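Long-range contact in N-acetylneuraminate epimerase (Escherichia coli, PDB 2UVK), which catalyses the interconversion of the alpha and beta anomers of N-acetylneuraminate (sialic acid), speeding their equilibration: residues B[113-127]-B[191-205]. Residues are numbered along the deposited sequence; the frame is centred on the assembly and turned at random.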
# COMPACT_ATOMS: atom_id res chain seq x y z
N VAL B 113 -9.93 10.47 -3.05
CA VAL B 113 -10.90 11.09 -3.93
C VAL B 113 -11.26 10.09 -5.03
O VAL B 113 -10.56 9.09 -5.24
CB VAL B 113 -10.37 12.40 -4.57
CG1 VAL B 113 -10.14 13.45 -3.48
CG2 VAL B 113 -9.15 12.13 -5.43
N THR B 114 -12.36 10.35 -5.73
CA THR B 114 -12.70 9.57 -6.92
C THR B 114 -13.34 10.47 -7.96
O THR B 114 -14.15 11.35 -7.63
CB THR B 114 -13.63 8.40 -6.54
OG1 THR B 114 -12.96 7.57 -5.59
CG2 THR B 114 -14.01 7.54 -7.73
N PHE B 115 -12.90 10.29 -9.20
CA PHE B 115 -13.50 10.98 -10.35
C PHE B 115 -13.66 10.02 -11.52
O PHE B 115 -13.02 8.99 -11.58
CB PHE B 115 -12.67 12.22 -10.75
CG PHE B 115 -11.26 11.92 -11.19
CD1 PHE B 115 -10.93 11.87 -12.54
CD2 PHE B 115 -10.23 11.75 -10.27
CE1 PHE B 115 -9.62 11.64 -12.95
CE2 PHE B 115 -8.93 11.51 -10.69
CZ PHE B 115 -8.63 11.45 -12.03
N VAL B 116 -14.55 10.40 -12.44
CA VAL B 116 -14.83 9.56 -13.61
C VAL B 116 -14.13 10.19 -14.83
O VAL B 116 -14.29 11.39 -15.09
CB VAL B 116 -16.36 9.41 -13.87
CG1 VAL B 116 -16.65 8.56 -15.12
CG2 VAL B 116 -17.06 8.77 -12.64
N HIS B 117 -13.35 9.37 -15.52
CA HIS B 117 -12.71 9.81 -16.77
C HIS B 117 -12.76 8.67 -17.79
O HIS B 117 -12.40 7.53 -17.52
CB HIS B 117 -11.29 10.26 -16.48
CG HIS B 117 -10.50 10.63 -17.69
ND1 HIS B 117 -10.67 11.83 -18.35
CD2 HIS B 117 -9.52 9.97 -18.34
CE1 HIS B 117 -9.83 11.88 -19.37
NE2 HIS B 117 -9.13 10.76 -19.39
N ASN B 118 -13.31 8.98 -18.97
CA ASN B 118 -13.44 7.97 -20.02
C ASN B 118 -13.97 6.62 -19.53
O ASN B 118 -13.40 5.56 -19.84
CB ASN B 118 -12.10 7.79 -20.75
CG ASN B 118 -11.62 9.06 -21.47
OD1 ASN B 118 -10.44 9.20 -21.79
ND2 ASN B 118 -12.53 9.99 -21.71
N GLY B 119 -15.07 6.66 -18.79
CA GLY B 119 -15.82 5.48 -18.41
C GLY B 119 -15.22 4.66 -17.27
O GLY B 119 -15.66 3.54 -17.02
N LYS B 120 -14.22 5.22 -16.61
CA LYS B 120 -13.52 4.51 -15.52
C LYS B 120 -13.52 5.39 -14.28
O LYS B 120 -13.56 6.62 -14.37
CB LYS B 120 -12.08 4.19 -15.92
CG LYS B 120 -11.98 3.17 -17.07
CD LYS B 120 -10.62 3.14 -17.72
CE LYS B 120 -10.64 2.14 -18.91
NZ LYS B 120 -9.28 1.84 -19.42
N ALA B 121 -13.48 4.74 -13.11
CA ALA B 121 -13.36 5.47 -11.86
C ALA B 121 -11.90 5.55 -11.47
O ALA B 121 -11.23 4.53 -11.35
CB ALA B 121 -14.15 4.79 -10.77
N TYR B 122 -11.41 6.76 -11.29
CA TYR B 122 -10.03 7.01 -10.93
C TYR B 122 -9.99 7.42 -9.46
O TYR B 122 -10.79 8.24 -9.01
CB TYR B 122 -9.47 8.15 -11.77
CG TYR B 122 -9.08 7.74 -13.17
CD1 TYR B 122 -7.75 7.55 -13.52
CD2 TYR B 122 -10.04 7.55 -14.14
CE1 TYR B 122 -7.38 7.19 -14.83
CE2 TYR B 122 -9.69 7.16 -15.41
CZ TYR B 122 -8.36 6.96 -15.74
OH TYR B 122 -8.03 6.61 -17.06
N VAL B 123 -9.01 6.85 -8.75
CA VAL B 123 -8.86 7.01 -7.29
C VAL B 123 -7.43 7.42 -6.96
O VAL B 123 -6.48 6.85 -7.49
CB VAL B 123 -9.18 5.69 -6.57
CG1 VAL B 123 -8.89 5.81 -5.07
CG2 VAL B 123 -10.64 5.26 -6.83
N THR B 124 -7.28 8.42 -6.10
CA THR B 124 -5.96 8.72 -5.53
C THR B 124 -6.16 9.26 -4.14
O THR B 124 -7.29 9.59 -3.75
CB THR B 124 -5.13 9.68 -6.42
OG1 THR B 124 -3.78 9.71 -5.94
CG2 THR B 124 -5.74 11.05 -6.50
N GLY B 125 -5.06 9.32 -3.38
CA GLY B 125 -5.13 9.80 -2.01
C GLY B 125 -5.60 8.76 -1.02
O GLY B 125 -5.94 7.63 -1.37
N GLY B 126 -5.62 9.18 0.23
CA GLY B 126 -6.08 8.34 1.31
C GLY B 126 -4.98 7.93 2.26
O GLY B 126 -3.78 7.92 1.92
N VAL B 127 -5.41 7.55 3.45
CA VAL B 127 -4.48 7.07 4.47
C VAL B 127 -3.90 5.71 4.08
O VAL B 127 -4.42 5.02 3.19
CB VAL B 127 -5.19 6.95 5.83
CG1 VAL B 127 -5.81 8.27 6.24
CG2 VAL B 127 -6.23 5.79 5.81
N THR B 191 -2.46 12.93 -0.36
CA THR B 191 -3.19 13.57 0.71
C THR B 191 -4.41 12.73 1.08
O THR B 191 -4.81 11.84 0.34
CB THR B 191 -3.73 14.95 0.27
OG1 THR B 191 -4.67 14.76 -0.81
CG2 THR B 191 -2.56 15.90 -0.15
N ALA B 192 -4.99 13.07 2.22
CA ALA B 192 -6.26 12.50 2.66
C ALA B 192 -7.23 13.68 2.85
O ALA B 192 -6.93 14.63 3.53
CB ALA B 192 -6.06 11.72 3.96
N GLY B 193 -8.38 13.65 2.20
CA GLY B 193 -9.34 14.72 2.33
C GLY B 193 -9.17 15.90 1.39
O GLY B 193 -9.71 16.98 1.64
N ALA B 194 -8.47 15.69 0.28
CA ALA B 194 -8.45 16.70 -0.79
C ALA B 194 -9.86 16.76 -1.40
O ALA B 194 -10.67 15.80 -1.25
CB ALA B 194 -7.42 16.36 -1.85
N ALA B 195 -10.17 17.89 -2.02
CA ALA B 195 -11.38 18.05 -2.80
C ALA B 195 -11.00 17.83 -4.25
O ALA B 195 -9.95 18.31 -4.69
CB ALA B 195 -11.97 19.42 -2.60
N VAL B 196 -11.82 17.09 -4.98
CA VAL B 196 -11.57 16.84 -6.42
C VAL B 196 -12.60 17.51 -7.31
O VAL B 196 -13.78 17.58 -6.97
CB VAL B 196 -11.50 15.33 -6.73
CG1 VAL B 196 -12.81 14.63 -6.38
CG2 VAL B 196 -11.13 15.04 -8.20
N VAL B 197 -12.14 18.04 -8.45
CA VAL B 197 -13.03 18.48 -9.52
C VAL B 197 -12.49 17.94 -10.84
O VAL B 197 -11.29 17.96 -11.05
CB VAL B 197 -13.18 20.02 -9.61
CG1 VAL B 197 -14.11 20.40 -10.79
CG2 VAL B 197 -13.70 20.61 -8.34
N ASN B 198 -13.39 17.45 -11.70
CA ASN B 198 -13.03 16.92 -13.02
C ASN B 198 -13.85 17.65 -14.09
O ASN B 198 -15.04 17.84 -13.93
CB ASN B 198 -13.33 15.42 -13.13
CG ASN B 198 -13.28 14.92 -14.56
OD1 ASN B 198 -14.33 14.81 -15.25
ND2 ASN B 198 -12.07 14.64 -15.05
N LYS B 199 -13.20 18.05 -15.18
CA LYS B 199 -13.93 18.58 -16.33
C LYS B 199 -13.16 18.16 -17.56
O LYS B 199 -12.07 18.63 -17.78
CB LYS B 199 -14.05 20.09 -16.24
CG LYS B 199 -14.88 20.71 -17.36
CD LYS B 199 -15.04 22.21 -17.21
N GLY B 200 -13.73 17.24 -18.33
CA GLY B 200 -13.07 16.73 -19.52
C GLY B 200 -11.72 16.13 -19.20
O GLY B 200 -11.61 15.30 -18.29
N ASP B 201 -10.68 16.60 -19.88
CA ASP B 201 -9.35 16.01 -19.75
C ASP B 201 -8.52 16.64 -18.63
O ASP B 201 -7.32 16.40 -18.55
CB ASP B 201 -8.61 16.08 -21.10
CG ASP B 201 -9.04 15.00 -22.07
OD1 ASP B 201 -9.65 14.00 -21.66
OD2 ASP B 201 -8.78 15.17 -23.30
N LYS B 202 -9.17 17.42 -17.76
CA LYS B 202 -8.49 18.00 -16.58
C LYS B 202 -9.15 17.57 -15.28
O LYS B 202 -10.37 17.52 -15.21
CB LYS B 202 -8.53 19.51 -16.62
CG LYS B 202 -7.84 20.12 -17.85
CD LYS B 202 -6.37 19.78 -17.96
CE LYS B 202 -5.71 20.50 -19.13
NZ LYS B 202 -5.69 21.97 -18.92
N THR B 203 -8.33 17.25 -14.29
CA THR B 203 -8.81 17.03 -12.92
C THR B 203 -7.92 17.82 -11.96
O THR B 203 -6.70 17.90 -12.14
CB THR B 203 -8.75 15.57 -12.59
OG1 THR B 203 -9.65 14.87 -13.46
CG2 THR B 203 -9.10 15.31 -11.09
N TRP B 204 -8.54 18.40 -10.93
CA TRP B 204 -7.86 19.18 -9.92
C TRP B 204 -8.05 18.54 -8.54
O TRP B 204 -9.14 18.07 -8.24
CB TRP B 204 -8.43 20.60 -9.91
CG TRP B 204 -8.25 21.31 -11.21
CD1 TRP B 204 -7.16 22.04 -11.57
CD2 TRP B 204 -9.17 21.37 -12.32
NE1 TRP B 204 -7.34 22.54 -12.83
CE2 TRP B 204 -8.55 22.15 -13.32
CE3 TRP B 204 -10.43 20.84 -12.58
CZ2 TRP B 204 -9.17 22.42 -14.55
CZ3 TRP B 204 -11.05 21.11 -13.80
CH2 TRP B 204 -10.40 21.89 -14.77
N LEU B 205 -6.96 18.51 -7.75
CA LEU B 205 -6.91 17.96 -6.37
C LEU B 205 -6.53 19.11 -5.46
O LEU B 205 -5.41 19.62 -5.54
CB LEU B 205 -5.87 16.85 -6.27
CG LEU B 205 -5.97 15.69 -7.27
CD1 LEU B 205 -4.79 14.72 -7.07
CD2 LEU B 205 -7.28 14.96 -7.12
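Phe115 and Val113, alternate residues of strand 113-117, press against strands 195-199 and 202-205 of the facing sheet. Thr203 covers one face of the Phe115 ring, its CG2 3.8 Å from the ring centroid in a CH-pi contact only 8° off the normal; Tyr122 CB backs the opposite face. CG of Phe115 stands between its own N and carbonyl carbon (chi1 61°), which turns the ring's face to Thr203, while CD2 meets Val196 CG2 at 4.0 Å. Val113 packs its CB on Val196 CG1 (3.8 Å) and divides its methyls: CG2 reaches Leu205 CD2 and CG1 lies against the carbonyl O of Ala194. With only an alanine at Phe115, a gap would be likely to open between the sheets, the Thr203 methyl losing the aromatic face it packs on.

Beside the ring, Asn198 ND2 gives Thr203 OG1 a nearly straight hydrogen bond (2.9 Å) in the amide plane, fixing the hydroxyl against Phe115 CE1. Farther out, Asp201 OD1 meets the His117 ring edge-on, 3.1 Å from CE1, and Phe224 stacks on that imidazole. At the other end Gly126 N donates to Thr191 O (2.8 Å), next to Ala192, a neighbour of the predicted proton acceptor Glu209.

These are successive blades of the Kelch beta-propeller: the innermost hairpins face each other, strands 113-117 and 195-199 nearly parallel (7°). Strand 169-174 pairs with 120-125 in the first blade; strand 247-251, of the next, packs on Ala195 and Val197, behind 195-199.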